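Local coordinates for protein L-lysine 6-oxidase (Marinomonas mediterranea, PDB 3WEU) that oxidises the epsilon-amino group of L-lysine with a built-in cysteine tryptophylquinone cofactor, releasing ammonium and hydrogen peroxide that kills bacteria, at residues 30-35 with 251-256; 44-49 with 631-636; 88-93 with 481-486. All coordinates share one frame; numbering follows the deposited sequence. Where two conformers were deposited one is given.

Contact 1: 30-35 with 251-256; sequences GGLPYE and FAPEIV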
loop_
_atom_site.group_PDB
_atom_site.type_symbol
_atom_site.label_atom_id
_atom_site.label_comp_id
_atom_site.label_asym_id
_atom_site.label_seq_id
_atom_site.Cartn_x
_atom_site.Cartn_y
_atom_site.Cartn_z
ATOM N N GLY A 30 6.434 3.405 -41.994
ATOM C CA GLY A 30 7.475 2.401 -41.687
ATOM C C GLY A 30 8.892 2.979 -41.840
ATOM O O GLY A 30 9.847 2.251 -41.752
ATOM N N GLY A 31 8.974 4.298 -42.061
ATOM C CA GLY A 31 10.218 4.963 -42.289
ATOM C C GLY A 31 10.911 5.320 -41.012
ATOM O O GLY A 31 10.251 5.640 -39.991
ATOM N N LEU A 32 12.242 5.303 -41.028
ATOM C CA LEU A 32 12.989 5.810 -39.884
ATOM C C LEU A 32 12.893 7.344 -39.796
ATOM O O LEU A 32 12.749 7.995 -40.792
ATOM C CB LEU A 32 14.449 5.384 -39.978
ATOM C CG LEU A 32 14.790 3.922 -39.766
ATOM C CD1 LEU A 32 16.263 3.616 -40.082
ATOM C CD2 LEU A 32 14.560 3.487 -38.342
ATOM N N PRO A 33 12.945 7.910 -38.621
ATOM C CA PRO A 33 13.130 9.360 -38.472
ATOM C C PRO A 33 14.552 9.756 -38.887
ATOM O O PRO A 33 15.402 8.893 -39.131
ATOM C CB PRO A 33 12.921 9.593 -36.985
ATOM C CG PRO A 33 13.399 8.323 -36.386
ATOM C CD PRO A 33 12.976 7.233 -37.335
ATOM N N TYR A 34 14.787 11.070 -39.044
ATOM C CA TYR A 34 15.974 11.585 -39.711
ATOM C C TYR A 34 16.848 12.425 -38.846
ATOM O O TYR A 34 16.377 13.218 -38.060
ATOM C CB TYR A 34 15.565 12.480 -40.912
ATOM C CG TYR A 34 15.344 11.692 -42.124
ATOM C CD1 TYR A 34 14.170 10.902 -42.285
ATOM C CD2 TYR A 34 16.317 11.640 -43.095
ATOM C CE1 TYR A 34 14.011 10.114 -43.402
ATOM C CE2 TYR A 34 16.193 10.815 -44.192
ATOM C CZ TYR A 34 15.035 10.082 -44.338
ATOM O OH TYR A 34 14.955 9.365 -45.452
ATOM N N GLU A 35 18.159 12.242 -39.002
ATOM C CA GLU A 35 19.097 13.231 -38.533
ATOM C C GLU A 35 18.897 14.493 -39.367
ATOM O O GLU A 35 18.224 14.474 -40.441
ATOM C CB GLU A 35 20.531 12.730 -38.687
ATOM C CG GLU A 35 20.892 11.469 -37.924
ATOM C CD GLU A 35 20.797 11.565 -36.428
ATOM O OE1 GLU A 35 20.965 12.693 -35.886
ATOM O OE2 GLU A 35 20.665 10.486 -35.810
ATOM N N PHE A 251 8.926 2.766 -30.491
ATOM C CA PHE A 251 10.071 1.903 -30.178
ATOM C C PHE A 251 10.403 0.846 -31.244
ATOM O O PHE A 251 11.374 0.095 -31.087
ATOM C CB PHE A 251 9.865 1.212 -28.805
ATOM C CG PHE A 251 9.993 2.144 -27.623
ATOM C CD1 PHE A 251 11.242 2.528 -27.185
ATOM C CD2 PHE A 251 8.893 2.578 -26.929
ATOM C CE1 PHE A 251 11.410 3.308 -26.086
ATOM C CE2 PHE A 251 9.042 3.374 -25.785
ATOM C CZ PHE A 251 10.296 3.739 -25.380
ATOM N N ALA A 252 9.694 0.881 -32.360
ATOM C CA ALA A 252 9.934 -0.003 -33.494
ATOM C C ALA A 252 9.457 0.600 -34.764
ATOM O O ALA A 252 8.519 0.093 -35.437
ATOM C CB ALA A 252 9.255 -1.348 -33.267
ATOM N N PRO A 253 10.133 1.668 -35.147
ATOM C CA PRO A 253 9.561 2.507 -36.204
ATOM C C PRO A 253 9.492 1.852 -37.570
ATOM O O PRO A 253 8.608 2.223 -38.357
ATOM C CB PRO A 253 10.484 3.731 -36.203
ATOM C CG PRO A 253 11.726 3.264 -35.530
ATOM C CD PRO A 253 11.292 2.310 -34.516
ATOM N N GLU A 254 10.340 0.854 -37.854
ATOM C CA GLU A 254 10.257 0.183 -39.145
ATOM C C GLU A 254 9.125 -0.828 -39.239
ATOM O O GLU A 254 8.895 -1.365 -40.322
ATOM C CB GLU A 254 11.547 -0.515 -39.431
ATOM C CG GLU A 254 12.682 0.462 -39.589
ATOM C CD GLU A 254 14.081 -0.135 -39.404
ATOM O OE1 GLU A 254 14.963 0.029 -40.302
ATOM O OE2 GLU A 254 14.341 -0.741 -38.330
ATOM N N ILE A 255 8.475 -1.147 -38.132
ATOM C CA ILE A 255 7.406 -2.140 -38.107
ATOM C C ILE A 255 6.070 -1.394 -38.114
ATOM O O ILE A 255 5.832 -0.522 -37.292
ATOM C CB ILE A 255 7.521 -3.032 -36.862
ATOM C CG1 ILE A 255 8.922 -3.690 -36.883
ATOM C CG2 ILE A 255 6.406 -4.068 -36.831
ATOM C CD1 ILE A 255 9.243 -4.700 -35.872
ATOM N N VAL A 256 5.248 -1.702 -39.114
ATOM C CA VAL A 256 4.015 -0.978 -39.381
ATOM C C VAL A 256 2.796 -1.778 -38.892
ATOM O O VAL A 256 2.736 -2.995 -39.073
ATOM C CB VAL A 256 3.937 -0.798 -40.907
ATOM C CG1 VAL A 256 2.690 -0.050 -41.340
ATOM C CG2 VAL A 256 5.173 -0.066 -41.426
HETATM O O HOH W 1 9.480 -0.518 -42.706
HETATM O O HOH W 2 7.937 4.930 -38.682
#
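L32 and E254 meet where the loop leading into the short strand 34-36 lies against a type I beta turn, A252 to I255, in the loop between strand 237-247 and helix 261-272. The turn is closed by its own bond, I255 N to A252 O, and P253 suits its second position because the ring already holds phi near the value required there. No direct hydrogen bond joins the two segments.

The E254 side chain can be followed outward. CB lies 4.0 Å from G30 O. CG, anti to the carbonyl carbon (chi1 -65°), passes the same oxygen and also meets L32 CD2 at 3.8 Å. The chain then runs on extended, CD still against L32 CD2, to a carboxylate whose OE1 approaches L32 CD1 and CG. The other oxygen, OE2, accepts a hydrogen bond from the backbone N of D634. A glutamate thus serves twice: CG packs on L32 CD2 while the acid end ties the turn to strand 631-634. L32 CD2 also touches P253 CG, 4.0 Å away, and both these apolar residues are buried.

On the G30 side of the contact the backbones come close enough for CA-H...O contacts, E254 CA to G30 O being nearly straight at 167°. Only a glycine fits at position 30: its phi is positive, 84°, and a beta carbon would collide with V256 CG2, which already lies 3.4 Å from G30 CA. Two waters lie between backbone oxygens of the two segments. One is 2.8 Å from both G31 O and P253 O, though other acceptors compete for its protons; the other donates to G30 O at 3.0 Å and to E254 O at 2.6 Å.

Contact 2: 44-49 with 631-636; sequences TTVVNF and FIRDRN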
loop_
_atom_site.group_PDB
_atom_site.type_symbol
_atom_site.label_atom_id
_atom_site.label_comp_id
_atom_site.label_asym_id
_atom_site.label_seq_id
_atom_site.Cartn_x
_atom_site.Cartn_y
_atom_site.Cartn_z
ATOM N N THR A 44 20.353 12.128 -43.196
ATOM C CA THR A 44 20.405 10.671 -43.200
ATOM C C THR A 44 19.400 10.192 -42.199
ATOM O O THR A 44 19.004 10.947 -41.311
ATOM C CB THR A 44 21.761 10.119 -42.714
ATOM O OG1 THR A 44 21.940 10.335 -41.287
ATOM C CG2 THR A 44 22.881 10.702 -43.386
ATOM N N THR A 45 19.019 8.928 -42.283
ATOM C CA THR A 45 18.196 8.361 -41.229
ATOM C C THR A 45 18.953 8.304 -39.927
ATOM O O THR A 45 20.216 8.374 -39.850
ATOM C CB THR A 45 17.670 6.992 -41.603
ATOM O OG1 THR A 45 18.752 6.249 -42.095
ATOM C CG2 THR A 45 16.680 7.137 -42.680
ATOM N N VAL A 46 18.186 8.226 -38.860
ATOM C CA VAL A 46 18.697 8.258 -37.491
ATOM C C VAL A 46 19.832 7.275 -37.266
ATOM O O VAL A 46 19.770 6.116 -37.685
ATOM C CB VAL A 46 17.561 7.944 -36.506
ATOM C CG1 VAL A 46 17.036 6.550 -36.756
ATOM C CG2 VAL A 46 18.014 8.034 -35.049
ATOM N N VAL A 47 20.872 7.756 -36.600
ATOM C CA VAL A 47 21.939 6.890 -36.173
ATOM C C VAL A 47 21.524 6.297 -34.842
ATOM O O VAL A 47 21.208 5.118 -34.819
ATOM C CB VAL A 47 23.265 7.666 -36.094
ATOM C CG1 VAL A 47 24.380 6.767 -35.592
ATOM C CG2 VAL A 47 23.595 8.283 -37.465
ATOM N N ASN A 48 21.544 7.057 -33.742
ATOM C CA ASN A 48 21.046 6.563 -32.462
ATOM C C ASN A 48 19.764 7.236 -32.001
ATOM O O ASN A 48 19.662 8.442 -32.108
ATOM C CB ASN A 48 22.103 6.724 -31.386
ATOM C CG ASN A 48 23.345 5.856 -31.632
ATOM O OD1 ASN A 48 23.298 4.777 -32.168
ATOM N ND2 ASN A 48 24.452 6.388 -31.289
ATOM N N PHE A 49 18.814 6.469 -31.478
ATOM C CA PHE A 49 17.581 7.050 -31.022
ATOM C C PHE A 49 17.767 7.771 -29.684
ATOM O O PHE A 49 16.949 8.647 -29.307
ATOM C CB PHE A 49 16.551 5.955 -30.812
ATOM C CG PHE A 49 16.076 5.325 -32.064
ATOM C CD1 PHE A 49 16.522 4.062 -32.440
ATOM C CD2 PHE A 49 15.129 6.004 -32.871
ATOM C CE1 PHE A 49 16.044 3.452 -33.611
ATOM C CE2 PHE A 49 14.650 5.365 -34.040
ATOM C CZ PHE A 49 15.126 4.131 -34.403
ATOM N N PHE A 631 14.961 0.119 -28.578
ATOM C CA PHE A 631 14.347 0.342 -29.872
ATOM C C PHE A 631 14.624 -0.877 -30.711
ATOM O O PHE A 631 15.805 -1.301 -30.884
ATOM C CB PHE A 631 14.967 1.549 -30.554
ATOM C CG PHE A 631 14.486 2.842 -29.985
ATOM C CD1 PHE A 631 14.959 3.290 -28.758
ATOM C CD2 PHE A 631 13.434 3.529 -30.586
ATOM C CE1 PHE A 631 14.441 4.448 -28.178
ATOM C CE2 PHE A 631 12.916 4.702 -30.023
ATOM C CZ PHE A 631 13.445 5.165 -28.815
ATOM N N ILE A 632 13.565 -1.422 -31.246
ATOM C CA ILE A 632 13.647 -2.626 -32.107
ATOM C C ILE A 632 13.897 -2.139 -33.521
ATOM O O ILE A 632 13.118 -1.381 -34.068
ATOM C CB ILE A 632 12.356 -3.471 -32.050
ATOM C CG1 ILE A 632 11.914 -3.685 -30.617
ATOM C CG2 ILE A 632 12.529 -4.794 -32.783
ATOM C CD1 ILE A 632 12.961 -4.278 -29.662
ATOM N N ARG A 633 15.008 -2.583 -34.113
ATOM C CA ARG A 633 15.406 -2.096 -35.394
ATOM C C ARG A 633 16.148 -3.112 -36.270
ATOM O O ARG A 633 16.728 -4.094 -35.754
ATOM C CB ARG A 633 16.196 -0.841 -35.166
ATOM C CG ARG A 633 17.585 -0.765 -35.639
ATOM C CD ARG A 633 18.210 0.574 -35.324
ATOM N NE ARG A 633 18.346 1.373 -36.477
ATOM C CZ ARG A 633 18.906 2.582 -36.462
ATOM N NH1 ARG A 633 19.332 3.130 -35.322
ATOM N NH2 ARG A 633 19.075 3.239 -37.567
ATOM N N ASP A 634 16.047 -2.897 -37.587
ATOM C CA ASP A 634 16.588 -3.793 -38.536
ATOM C C ASP A 634 18.118 -3.590 -38.622
ATOM O O ASP A 634 18.591 -2.535 -39.088
ATOM C CB ASP A 634 15.920 -3.635 -39.894
ATOM C CG ASP A 634 16.409 -4.612 -40.925
ATOM O OD1 ASP A 634 17.187 -5.520 -40.628
ATOM O OD2 ASP A 634 16.022 -4.412 -42.124
ATOM N N ARG A 635 18.843 -4.580 -38.141
ATOM C CA ARG A 635 20.307 -4.602 -38.144
ATOM C C ARG A 635 20.899 -4.891 -39.542
ATOM O O ARG A 635 22.117 -4.761 -39.761
ATOM C CB ARG A 635 20.751 -5.679 -37.178
ATOM C CG ARG A 635 20.489 -5.345 -35.726
ATOM C CD ARG A 635 21.581 -4.413 -35.201
ATOM N NE ARG A 635 21.770 -4.647 -33.794
ATOM C CZ ARG A 635 22.866 -5.067 -33.195
ATOM N NH1 ARG A 635 24.002 -5.278 -33.834
ATOM N NH2 ARG A 635 22.824 -5.240 -31.900
ATOM N N ASN A 636 20.016 -5.258 -40.476
ATOM C CA ASN A 636 20.363 -5.541 -41.862
ATOM C C ASN A 636 19.652 -4.648 -42.864
ATOM O O ASN A 636 19.431 -5.058 -44.013
ATOM C CB ASN A 636 20.059 -6.955 -42.254
ATOM C CG ASN A 636 20.921 -7.435 -43.397
ATOM O OD1 ASN A 636 22.062 -6.941 -43.595
ATOM N ND2 ASN A 636 20.424 -8.446 -44.139
#
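F49 lies on F631 in an offset stack, the ring planes only 8° apart and the centroids separated by 4.2 Å. The displacement carries F49 CB over the centre of the F631 ring, a CH-pi contact lying 6° off the ring normal, while F631 CD2 sits over the F49 ring toward its rim. The overlap is on the CB side of F49, whose CB, CG and CD1 make the close approaches, CD1 coming to 3.4 Å from F631 CG. V46 CG2 lies above the opposite face of F49, toward the rim. Both phenylalanines are buried; this residue type has no polar side-chain atom to satisfy in such a place, and its flat face allows the close parallel approach.

The stack belongs to the join between a loop of the N-terminal region, which follows strand 42-43, and strand 631-634, one half of a two-stranded antiparallel sheet completed by 645-648. F631 and R633 alternate with I632 along this strand, so both turn toward the loop while I632 turns away and packs on the partner strand.

Beyond the rings the contact becomes polar and more open. R633, which is partly exposed, reaches past F49 CE1 with its chain bent at chi3, its guanidinium plane inclined 56° to the ring. Its two terminal nitrogens hold consecutive carbonyls: NH2 donates to V46 O at 3.0 Å, close to the guanidinium plane, and NH1 to V47 O at 2.8 Å. An arginine is well suited to this fork, since its spread N-H groups can satisfy two neighbouring oxygens of a loop. The V47 side chain points away and is exposed, and its backbone N is bound by E35 OE2.

Contact 3: 88-93 with 481-486; sequences HLANKK and NGLTPE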
loop_
_atom_site.group_PDB
_atom_site.type_symbol
_atom_site.label_atom_id
_atom_site.label_comp_id
_atom_site.label_asym_id
_atom_site.label_seq_id
_atom_site.Cartn_x
_atom_site.Cartn_y
_atom_site.Cartn_z
ATOM N N HIS A 88 -1.258 25.678 -31.178
ATOM C CA HIS A 88 -1.839 25.629 -29.876
ATOM C C HIS A 88 -2.065 24.181 -29.382
ATOM O O HIS A 88 -3.024 23.536 -29.762
ATOM C CB HIS A 88 -3.165 26.441 -29.836
ATOM C CG HIS A 88 -3.735 26.632 -28.452
ATOM N ND1 HIS A 88 -4.889 27.376 -28.215
ATOM C CD2 HIS A 88 -3.348 26.160 -27.250
ATOM C CE1 HIS A 88 -5.161 27.362 -26.926
ATOM N NE2 HIS A 88 -4.217 26.676 -26.307
ATOM N N LEU A 89 -1.176 23.703 -28.531
ATOM C CA LEU A 89 -1.226 22.346 -28.009
ATOM C C LEU A 89 -1.814 22.400 -26.604
ATOM O O LEU A 89 -1.598 23.388 -25.885
ATOM C CB LEU A 89 0.203 21.796 -27.906
ATOM C CG LEU A 89 1.033 21.718 -29.192
ATOM C CD1 LEU A 89 2.374 20.984 -28.930
ATOM C CD2 LEU A 89 0.285 21.107 -30.345
ATOM N N ALA A 90 -2.532 21.370 -26.193
ATOM C CA ALA A 90 -3.043 21.238 -24.821
ATOM C C ALA A 90 -3.215 19.776 -24.445
ATOM O O ALA A 90 -3.200 18.877 -25.309
ATOM C CB ALA A 90 -4.396 21.960 -24.643
ATOM N N ASN A 91 -3.267 19.522 -23.140
ATOM C CA ASN A 91 -3.542 18.193 -22.660
ATOM C C ASN A 91 -4.750 18.289 -21.819
ATOM O O ASN A 91 -4.701 18.878 -20.697
ATOM C CB ASN A 91 -2.345 17.712 -21.847
ATOM C CG ASN A 91 -2.536 16.355 -21.221
ATOM O OD1 ASN A 91 -3.557 16.038 -20.614
ATOM N ND2 ASN A 91 -1.493 15.591 -21.260
ATOM N N LYS A 92 -5.818 17.657 -22.278
ATOM C CA LYS A 92 -7.085 17.677 -21.524
ATOM C C LYS A 92 -7.340 16.431 -20.742
ATOM O O LYS A 92 -8.472 16.250 -20.228
ATOM C CB LYS A 92 -8.218 17.838 -22.527
ATOM C CG LYS A 92 -8.531 19.235 -22.960
ATOM C CD LYS A 92 -9.708 19.219 -23.849
ATOM C CE LYS A 92 -10.281 20.568 -24.246
ATOM N NZ LYS A 92 -11.539 20.387 -25.020
ATOM N N LYS A 93 -6.344 15.532 -20.641
ATOM C CA LYS A 93 -6.608 14.222 -20.131
ATOM C C LYS A 93 -7.174 14.275 -18.672
ATOM O O LYS A 93 -8.027 13.501 -18.316
ATOM C CB LYS A 93 -5.358 13.356 -20.057
ATOM C CG LYS A 93 -4.692 13.085 -21.392
ATOM C CD LYS A 93 -3.551 12.084 -21.161
ATOM C CE LYS A 93 -2.887 11.722 -22.493
ATOM N NZ LYS A 93 -1.895 10.642 -22.376
ATOM N N ASN A 481 -11.427 32.861 -23.401
ATOM C CA ASN A 481 -12.233 31.844 -22.706
ATOM C C ASN A 481 -11.527 30.613 -22.225
ATOM O O ASN A 481 -12.005 29.863 -21.379
ATOM C CB ASN A 481 -13.306 31.445 -23.710
ATOM C CG ASN A 481 -14.162 32.630 -24.107
ATOM O OD1 ASN A 481 -14.151 33.130 -25.229
ATOM N ND2 ASN A 481 -14.898 33.085 -23.159
ATOM N N GLY A 482 -10.348 30.372 -22.765
ATOM C CA GLY A 482 -9.669 29.114 -22.491
ATOM C C GLY A 482 -10.438 27.988 -23.162
ATOM O O GLY A 482 -11.324 28.211 -24.038
ATOM N N LEU A 483 -10.055 26.766 -22.782
ATOM C CA LEU A 483 -10.567 25.591 -23.419
ATOM C C LEU A 483 -11.775 25.078 -22.683
ATOM O O LEU A 483 -11.964 25.414 -21.525
ATOM C CB LEU A 483 -9.485 24.487 -23.444
ATOM C CG LEU A 483 -8.309 24.842 -24.355
ATOM C CD1 LEU A 483 -7.203 23.803 -24.142
ATOM C CD2 LEU A 483 -8.663 24.944 -25.840
ATOM N N THR A 484 -12.573 24.221 -23.331
ATOM C CA THR A 484 -13.880 23.818 -22.720
ATOM C C THR A 484 -13.735 22.410 -22.145
ATOM O O THR A 484 -13.626 21.455 -22.895
ATOM C CB THR A 484 -14.969 23.874 -23.750
ATOM O OG1 THR A 484 -14.783 24.989 -24.644
ATOM C CG2 THR A 484 -16.403 23.846 -23.093
ATOM N N PRO A 485 -13.643 22.267 -20.822
ATOM C CA PRO A 485 -13.239 20.938 -20.301
ATOM C C PRO A 485 -14.226 19.782 -20.576
ATOM O O PRO A 485 -13.833 18.638 -20.893
ATOM C CB PRO A 485 -13.064 21.198 -18.783
ATOM C CG PRO A 485 -13.833 22.473 -18.512
ATOM C CD PRO A 485 -13.605 23.299 -19.753
ATOM N N GLU A 486 -15.512 20.083 -20.567
ATOM C CA GLU A 486 -16.508 19.029 -20.643
ATOM C C GLU A 486 -17.002 18.804 -22.057
ATOM O O GLU A 486 -17.762 17.891 -22.286
ATOM C CB GLU A 486 -17.673 19.294 -19.646
ATOM C CG GLU A 486 -18.391 20.577 -19.780
ATOM C CD GLU A 486 -17.626 21.707 -19.070
ATOM O OE1 GLU A 486 -17.693 21.902 -17.779
ATOM O OE2 GLU A 486 -16.941 22.383 -19.844
HETATM O O HOH W 3 -13.182 18.471 -23.605
#
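K92 NZ is gripped by several groups: it donates to T484 O over a long 3.2 Å and to a water at 2.9 Å, and forms salt bridges with D500 and E497. Four partners face three N-H groups, so some bonds must be shared or weaker. The lysine chain is extended beyond CG, which carries the ammonium from just beyond strand 80-91 across to the loop between helices 475-481 and 489-492. NZ meets T484 O from above the carbonyl plane, at a C=O...N angle of 137°. The water lies 2.8 Å from P485 O and probably donates to it.

Beside this polar end the contact is apolar. K92 CE passes L483 CB at 4.1 Å, and L483 CD1 presses on A90 CB at 3.4 Å, tighter than usual for two carbons. Alanine is small enough to let the leucine come this near the strand. L483 CD2 lies 4.4 Å from H88 CE1, the imidazole being held by D138 through NE2. H88 and A90 point toward the loop 481-486 and L89 away, the alternation of a beta-strand; K92 also points toward it.

K92 is buried, and the two carboxylates within its reach would be expected to keep the amine protonated; E497 also accepts from T484 OG1, coupling this charge cluster to the loop.

How the contacts relate
From the N terminus, residues 30-35 come first and 44-49 follow soon after; strand 80-91 then brings in 88-93. Contact 1 closes its loop at 251-256, contact 3 at 481-486 and contact 2 last, at 631-636. Contact 3 is therefore nested within the span of contact 2, while contact 1 crosses both. Contacts 1 and 2 adjoin, their centres 8 Å apart, with probable backbone hydrogen bonds between E35 and T44 and between F251 and I632; together they join early loops to the chain after strand 237-247 and to strand 631-634. Contact 3 stands apart, about 30 Å centre to centre from contact 1, and ties the large mixed sheet to the loop after helix 475-481.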